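NleG5-1 effector (Enterobacteria phage YYZ-2008, PDB 5VGC) is a bacterial effector that probably acts as a ubiquitin-protein ligase, promoting transfer of ubiquitin to target proteins, and that binds calcium. Local coordinates at the interface of chains A and B. Residues are numbered along the deposited sequence; one frame, centred on the assembly and turned at random. Chains: chain A/B, NleG5-1 effector.

Contacts 1 and 2 are neighbouring patches of one two-fold interface, their C-alpha centres about 10 Å apart. Both draw on helix 92-102 of chain A and on the stretch of chain B that follows the same helix, and they share A:Glu102, whose carboxylate meets backbone N-H groups of chain B in each. Contact 1 is mostly leucine and isoleucine methyls near the two-fold axis; contact 2 lies further out and adds the loop around A:Val53. Each pairing recurs with the chains exchanged; contact 1 already contains some of its own twins, while contact 2 has its counterpart across the axis. This dimer may or may not form in solution.

Contact 1: the interface of chains A and B. Residues chain A 98, 101-102, 104, 109; chain B 101, 104, 109.
A:Glu102 places CG anti to its own carbonyl carbon (chi1 -71°) and runs extended from there, so that its carboxylate travels alongside B:Leu109 in the opposite direction to that side chain. A:Glu102 OE1 thereby accepts a hydrogen bond of 3.0 Å from the backbone N of B:Leu109. The bond is moderately bent, 150° at the hydrogen, and it approaches OE1 on the anti side, 21° out of the carboxylate plane. Beyond this polar end the contact is apolar. The CD1 methyl of B:Leu109 meets CD2 of A:Leu98 at 3.6 Å, the two side chains crossing obliquely; B:Leu109 buries 68 Å² here, more than any other residue of the patch. A:Ile101 turns its CG2 branch anti to the backbone N, and this methyl touches CD1 of B:Leu104 at 3.8 Å, the side chains lying side by side; B:Leu104 is poorly ordered, so that detail is soft. CG2 of B:Ile101 receives CD1 of A:Leu109 at 3.7 Å, the side chains at about a right angle, and has CD1 of A:Leu104 beside it. The carbonyl O of A:Glu102 lies 3.4 Å from the carbonyl O of B:Leu104; both residues belong to calcium sites, and a calcium ion may relieve this meeting of oxygens. In the fold, the contact takes in the end of helix 92-102 and the segment before helix 111-125 (112-125 in chain B), around the two-fold axis.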
loop_
_atom_site.group_PDB
_atom_site.type_symbol
_atom_site.label_atom_id
_atom_site.label_comp_id
_atom_site.label_asym_id
_atom_site.label_seq_id
_atom_site.Cartn_x
_atom_site.Cartn_y
_atom_site.Cartn_z
ATOM N N LEU A 98 -9.935 3.339 8.247
ATOM C CA LEU A 98 -9.114 3.775 7.104
ATOM C C LEU A 98 -7.620 3.584 7.373
ATOM O O LEU A 98 -6.863 3.081 6.502
ATOM C CB LEU A 98 -9.416 5.235 6.745
ATOM C CG LEU A 98 -10.798 5.472 6.163
ATOM C CD1 LEU A 98 -11.001 6.959 6.016
ATOM C CD2 LEU A 98 -10.978 4.767 4.823
ATOM N N ILE A 101 -6.747 0.038 7.148
ATOM C CA ILE A 101 -6.532 -0.298 5.723
ATOM C C ILE A 101 -5.146 0.167 5.272
ATOM O O ILE A 101 -4.404 -0.608 4.677
ATOM C CB ILE A 101 -7.605 0.295 4.779
ATOM C CG1 ILE A 101 -8.951 -0.363 5.057
ATOM C CG2 ILE A 101 -7.212 0.104 3.311
ATOM C CD1 ILE A 101 -10.128 0.407 4.508
ATOM N N GLU A 102 -4.806 1.419 5.555
ATOM C CA GLU A 102 -3.488 1.969 5.147
ATOM C C GLU A 102 -2.328 1.129 5.658
ATOM O O GLU A 102 -1.384 0.832 4.912
ATOM C CB GLU A 102 -3.328 3.435 5.606
ATOM C CG GLU A 102 -4.209 4.443 4.838
ATOM C CD GLU A 102 -4.124 5.868 5.355
ATOM O OE1 GLU A 102 -4.768 6.750 4.732
ATOM O OE2 GLU A 102 -3.434 6.111 6.381
ATOM N N LEU A 104 -1.947 -1.968 6.231
ATOM C CA LEU A 104 -1.651 -3.246 5.563
ATOM C C LEU A 104 -0.337 -3.105 4.805
ATOM O O LEU A 104 -0.049 -2.051 4.244
ATOM C CB LEU A 104 -2.771 -3.667 4.590
ATOM C CG LEU A 104 -4.103 -4.101 5.204
ATOM C CD1 LEU A 104 -5.229 -4.033 4.185
ATOM C CD2 LEU A 104 -4.002 -5.509 5.767
ATOM N N LEU A 109 -2.466 -9.117 2.192
ATOM C CA LEU A 109 -3.686 -9.653 1.606
ATOM C C LEU A 109 -3.392 -10.821 0.694
ATOM O O LEU A 109 -4.106 -11.806 0.768
ATOM C CB LEU A 109 -4.466 -8.563 0.851
ATOM C CG LEU A 109 -4.967 -7.372 1.687
ATOM C CD1 LEU A 109 -5.823 -6.444 0.840
ATOM C CD2 LEU A 109 -5.767 -7.789 2.903
ATOM N N ILE B 101 -4.735 -2.202 -3.038
ATOM C CA ILE B 101 -5.115 -1.978 -1.627
ATOM C C ILE B 101 -3.864 -1.982 -0.739
ATOM O O ILE B 101 -3.660 -1.047 0.058
ATOM C CB ILE B 101 -6.123 -3.003 -1.091
ATOM C CG1 ILE B 101 -7.458 -2.854 -1.808
ATOM C CG2 ILE B 101 -6.325 -2.813 0.416
ATOM C CD1 ILE B 101 -8.356 -4.065 -1.676
ATOM N N LEU B 104 -1.465 1.201 -0.639
ATOM C CA LEU B 104 -1.847 2.437 0.040
ATOM C C LEU B 104 -0.837 2.715 1.159
ATOM O O LEU B 104 -0.355 1.777 1.827
ATOM C CB LEU B 104 -3.262 2.358 0.625
ATOM C CG LEU B 104 -4.428 2.378 -0.372
ATOM C CD1 LEU B 104 -5.711 1.848 0.256
ATOM C CD2 LEU B 104 -4.654 3.768 -0.956
ATOM N N LEU B 109 -5.562 7.851 2.104
ATOM C CA LEU B 109 -7.015 8.042 2.147
ATOM C C LEU B 109 -7.385 9.271 2.978
ATOM O O LEU B 109 -8.192 10.072 2.582
ATOM C CB LEU B 109 -7.725 6.794 2.689
ATOM C CG LEU B 109 -7.492 5.490 1.907
ATOM C CD1 LEU B 109 -8.156 4.299 2.576
ATOM C CD2 LEU B 109 -7.952 5.641 0.465
#

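Contact 2: the interface of chains A and B. Residues chain A 53-54, 95, 99, 102; chain B 106-107, 110, 113.
Helix 92-102 of chain A, with the loop joining strands 44-50 and 57-60 of that chain, faces the segment of chain B that leads into helix 112-125. A:Glu102, from the helix, meets B:Met107: A:Glu102 OE2 accepts a hydrogen bond from the backbone N of B:Met107 at 2.8 Å, bent and coming from above the carboxylate plane, 54° out of it. A:Glu102 OE1, already engaged by B:Leu109 N, also takes a weak bond from the N of B:Leu110 at 3.4 Å. On its own side, A:Arg99 NH1 stands 3.6 Å from A:Glu102 OE2, a long salt bridge that may help to orient the carboxylate and balance its charge. The guanidinium also lies alongside B:Asn106, pointing the same way with its plane 56° from that of the amide; A:Arg99 NH2 comes within 3.6 Å of B:Asn106 CB rather than of the amide itself. B:Met107 bends at chi2 and again at chi3 (102°), which puts its CE methyl over the NE end of the guanidinium, B:Met107 CE being 3.6 Å from A:Arg99 NE. That methyl also meets the CG1 branch of A:Val53 tip to tip. B:Leu110 hides 37 Å² nearby, its CD1 facing the carbonyl O of A:Val95 at 4.2 Å. The patch thus sits where helix 92-102 of one chain and an adjoining strand-connecting loop receive the linker of the other, just ahead of its next helix.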
loop_
_atom_site.group_PDB
_atom_site.type_symbol
_atom_site.label_atom_id
_atom_site.label_comp_id
_atom_site.label_asym_id
_atom_site.label_seq_id
_atom_site.Cartn_x
_atom_site.Cartn_y
_atom_site.Cartn_z
ATOM N N VAL A 53 -3.469 9.953 14.570
ATOM C CA VAL A 53 -3.291 10.685 13.322
ATOM C C VAL A 53 -3.518 12.166 13.585
ATOM O O VAL A 53 -4.403 12.539 14.364
ATOM C CB VAL A 53 -4.296 10.236 12.236
ATOM C CG1 VAL A 53 -3.998 10.911 10.900
ATOM C CG2 VAL A 53 -4.264 8.721 12.060
ATOM N N ASN A 54 -2.726 12.999 12.913
ATOM C CA ASN A 54 -2.791 14.445 13.098
ATOM C C ASN A 54 -4.090 14.989 12.500
ATOM O O ASN A 54 -4.458 14.628 11.381
ATOM C CB ASN A 54 -1.582 15.148 12.452
ATOM C CG ASN A 54 -0.242 14.695 13.032
ATOM O OD1 ASN A 54 -0.144 14.307 14.198
ATOM N ND2 ASN A 54 0.798 14.748 12.209
ATOM N N VAL A 95 -12.055 6.650 10.886
ATOM C CA VAL A 95 -10.635 7.017 10.822
ATOM C C VAL A 95 -9.775 5.772 11.107
ATOM O O VAL A 95 -8.908 5.406 10.291
ATOM C CB VAL A 95 -10.310 8.166 11.804
ATOM C CG1 VAL A 95 -8.809 8.435 11.872
ATOM C CG2 VAL A 95 -11.045 9.435 11.414
ATOM N N ARG A 99 -7.210 3.963 8.587
ATOM C CA ARG A 99 -5.811 3.813 8.974
ATOM C C ARG A 99 -5.401 2.328 9.007
ATOM O O ARG A 99 -4.298 1.983 8.566
ATOM C CB ARG A 99 -5.548 4.476 10.323
ATOM C CG ARG A 99 -4.083 4.705 10.632
ATOM C CD ARG A 99 -3.542 5.894 9.877
ATOM N NE ARG A 99 -2.133 6.093 10.178
ATOM C CZ ARG A 99 -1.125 5.404 9.633
ATOM N NH1 ARG A 99 -1.335 4.450 8.728
ATOM N NH2 ARG A 99 0.127 5.681 9.995
ATOM N N GLU A 102 -4.806 1.419 5.555
ATOM C CA GLU A 102 -3.488 1.969 5.147
ATOM C C GLU A 102 -2.328 1.129 5.658
ATOM O O GLU A 102 -1.384 0.832 4.912
ATOM C CB GLU A 102 -3.328 3.435 5.606
ATOM C CG GLU A 102 -4.209 4.443 4.838
ATOM C CD GLU A 102 -4.124 5.868 5.355
ATOM O OE1 GLU A 102 -4.768 6.750 4.732
ATOM O OE2 GLU A 102 -3.434 6.111 6.381
ATOM N N ASN B 106 0.393 5.481 4.513
ATOM C CA ASN B 106 -0.062 6.384 5.571
ATOM C C ASN B 106 -0.558 7.718 4.983
ATOM O O ASN B 106 0.099 8.328 4.130
ATOM C CB ASN B 106 0.998 6.601 6.674
ATOM C CG ASN B 106 2.437 6.524 6.172
ATOM O OD1 ASN B 106 3.037 5.444 6.143
ATOM N ND2 ASN B 106 3.002 7.667 5.792
ATOM N N MET B 107 -1.739 8.124 5.434
ATOM C CA MET B 107 -2.444 9.329 4.969
ATOM C C MET B 107 -2.994 9.321 3.530
ATOM O O MET B 107 -3.622 10.326 3.145
ATOM C CB MET B 107 -1.597 10.604 5.187
ATOM C CG MET B 107 -1.113 10.854 6.607
ATOM S SD MET B 107 -2.369 10.940 7.899
ATOM C CE MET B 107 -2.197 9.317 8.659
ATOM N N LEU B 110 -6.773 9.420 4.141
ATOM C CA LEU B 110 -7.114 10.501 5.065
ATOM C C LEU B 110 -6.600 11.909 4.711
ATOM O O LEU B 110 -6.965 12.863 5.402
ATOM C CB LEU B 110 -6.647 10.127 6.473
ATOM C CG LEU B 110 -7.380 8.923 7.055
ATOM C CD1 LEU B 110 -6.630 8.326 8.232
ATOM C CD2 LEU B 110 -8.802 9.292 7.418
ATOM N N TYR B 113 -8.153 16.572 2.429
ATOM C CA TYR B 113 -8.226 17.982 2.809
ATOM C C TYR B 113 -6.929 18.782 2.528
ATOM O O TYR B 113 -7.016 20.020 2.307
ATOM C CB TYR B 113 -8.603 18.102 4.288
ATOM C CG TYR B 113 -7.429 17.844 5.212
ATOM C CD1 TYR B 113 -7.042 16.545 5.536
ATOM C CD2 TYR B 113 -6.687 18.895 5.751
ATOM C CE1 TYR B 113 -5.965 16.303 6.380
ATOM C CE2 TYR B 113 -5.605 18.660 6.595
ATOM C CZ TYR B 113 -5.254 17.358 6.905
ATOM O OH TYR B 113 -4.192 17.095 7.731
#